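Local coordinates for cerato-platanin 1 (Moniliophthora perniciosa, PDB 3SUJ), which is of unknown function but belongs to the secreted cerato-platanin family of fungal proteins and binds zinc ions in the crystal, at residues G61-Q65 / F120-E124. Numbering follows the deposited sequence.
Sequences GSCYQ and FSRCE
Cys63 packs its CB over the start of the 120-124 turn, 3.8 Å from Phe120 CA and 4.0 Å from Phe120 CD1. Its chi1 is t, and Cys63 SG bonds Cys123 SG at 2.0 Å with chi3 96°; Cys123 has chi1 m. Residues 63-65 are extended beta strand. Residues 120-123 have helical phi/psi and make a single turn, with Cys123 N donating to Phe120 O (2.9 Å) and Glu124 N to Ser121 O (3.1 Å). In the double-psi beta barrel of cerato-platanins, this disulfide ties the C-terminal turn after strand 111-118 to the adjacent antiparallel strand 63-68. Cys63 and Phe120 are the closest CA pair, 5.1 Å apart. Phe120 (chi1 t) brings CE1 to 3.1 Å from Gly61 O. Tyr64 points away from the turn and meets Phe90 edge-to-face. Gln65 (chi1 t, chi2 t) and Arg122 (chi1 to chi3 all m) point toward each other's segments. Gln65 NE2 and Arg122 NH2, both donors, lie 3.5 Å apart without bonding; Gln65 NE2 hydrogen-bonds Tyr79 OH, and Arg122 NH2 does so weakly.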
loop_
_atom_site.group_PDB
_atom_site.type_symbol
_atom_site.label_atom_id
_atom_site.label_comp_id
_atom_site.label_asym_id
_atom_site.label_seq_id
_atom_site.Cartn_x
_atom_site.Cartn_y
_atom_site.Cartn_z
ATOM N N GLY A 61 -1.623 -3.842 8.560
ATOM C CA GLY A 61 -0.341 -4.512 8.477
ATOM C C GLY A 61 -0.314 -5.709 7.549
ATOM O O GLY A 61 0.750 -6.343 7.511
ATOM N N SER A 62 -1.362 -6.024 6.844
ATOM C CA SER A 62 -1.308 -7.147 5.897
ATOM C C SER A 62 -0.537 -6.748 4.651
ATOM O O SER A 62 -0.406 -5.557 4.311
ATOM C CB SER A 62 -2.745 -7.518 5.439
ATOM O OG SER A 62 -3.483 -8.254 6.347
ATOM N N CYS A 63 -0.026 -7.749 3.974
ATOM C CA CYS A 63 0.778 -7.605 2.780
ATOM C C CYS A 63 0.000 -8.029 1.577
ATOM O O CYS A 63 -0.501 -9.196 1.494
ATOM C CB CYS A 63 2.008 -8.485 2.947
ATOM S SG CYS A 63 3.204 -8.349 1.557
ATOM N N TYR A 64 -0.123 -7.166 0.581
ATOM C CA TYR A 64 -0.891 -7.447 -0.634
ATOM C C TYR A 64 0.027 -7.470 -1.815
ATOM O O TYR A 64 0.771 -6.462 -2.060
ATOM C CB TYR A 64 -2.000 -6.380 -0.836
ATOM C CG TYR A 64 -3.048 -6.462 0.204
ATOM C CD1 TYR A 64 -4.183 -7.249 -0.015
ATOM C CD2 TYR A 64 -2.990 -5.753 1.383
ATOM C CE1 TYR A 64 -5.212 -7.353 0.914
ATOM C CE2 TYR A 64 -4.040 -5.855 2.327
ATOM C CZ TYR A 64 -5.138 -6.596 2.052
ATOM O OH TYR A 64 -6.142 -6.653 3.022
ATOM N N GLN A 65 -0.033 -8.517 -2.607
ATOM C CA GLN A 65 0.617 -8.557 -3.887
ATOM C C GLN A 65 -0.288 -7.984 -4.935
ATOM O O GLN A 65 -1.436 -8.434 -5.123
ATOM C CB GLN A 65 0.895 -9.996 -4.220
ATOM C CG GLN A 65 1.616 -10.166 -5.600
ATOM C CD GLN A 65 1.717 -11.634 -5.975
ATOM O OE1 GLN A 65 0.688 -12.353 -5.863
ATOM N NE2 GLN A 65 2.866 -12.133 -6.333
ATOM N N PHE A 120 3.411 -11.999 4.969
ATOM C CA PHE A 120 4.024 -10.736 5.253
ATOM C C PHE A 120 5.493 -10.740 4.872
ATOM O O PHE A 120 6.069 -9.689 4.558
ATOM C CB PHE A 120 3.840 -10.388 6.705
ATOM C CG PHE A 120 4.270 -8.972 6.987
ATOM C CD1 PHE A 120 3.400 -7.895 6.681
ATOM C CD2 PHE A 120 5.581 -8.679 7.355
ATOM C CE1 PHE A 120 3.800 -6.603 6.837
ATOM C CE2 PHE A 120 5.998 -7.315 7.492
ATOM C CZ PHE A 120 5.066 -6.276 7.241
ATOM N N SER A 121 6.141 -11.935 4.921
ATOM C CA SER A 121 7.492 -12.019 4.500
ATOM C C SER A 121 7.740 -11.445 3.066
ATOM O O SER A 121 8.862 -10.989 2.766
ATOM C CB SER A 121 8.033 -13.466 4.464
ATOM O OG SER A 121 7.236 -14.265 3.624
ATOM N N ARG A 122 6.698 -11.489 2.209
ATOM C CA ARG A 122 6.861 -11.037 0.819
ATOM C C ARG A 122 7.029 -9.504 0.771
ATOM O O ARG A 122 7.636 -8.936 -0.150
ATOM C CB ARG A 122 5.634 -11.469 -0.013
ATOM C CG ARG A 122 5.265 -12.999 -0.120
ATOM C CD ARG A 122 6.262 -13.751 -0.928
ATOM N NE ARG A 122 6.190 -13.396 -2.345
ATOM C CZ ARG A 122 5.330 -14.009 -3.162
ATOM N NH1 ARG A 122 4.406 -14.831 -2.737
ATOM N NH2 ARG A 122 5.346 -13.681 -4.424
ATOM N N CYS A 123 6.575 -8.805 1.812
ATOM C CA CYS A 123 6.709 -7.341 1.872
ATOM C C CYS A 123 8.059 -6.971 2.523
ATOM O O CYS A 123 8.460 -5.845 2.512
ATOM C CB CYS A 123 5.531 -6.737 2.700
ATOM S SG CYS A 123 4.012 -6.481 1.792
ATOM N N GLU A 124 8.719 -7.925 3.139
ATOM C CA GLU A 124 10.042 -7.708 3.748
ATOM C C GLU A 124 11.145 -7.881 2.679
ATOM O O GLU A 124 10.978 -8.644 1.707
ATOM C CB GLU A 124 10.210 -8.694 4.925
ATOM C CG GLU A 124 9.203 -8.373 6.052
ATOM C CD GLU A 124 9.287 -9.255 7.331
ATOM O OE1 GLU A 124 9.091 -10.471 7.240
ATOM O OE2 GLU A 124 9.465 -8.694 8.448
#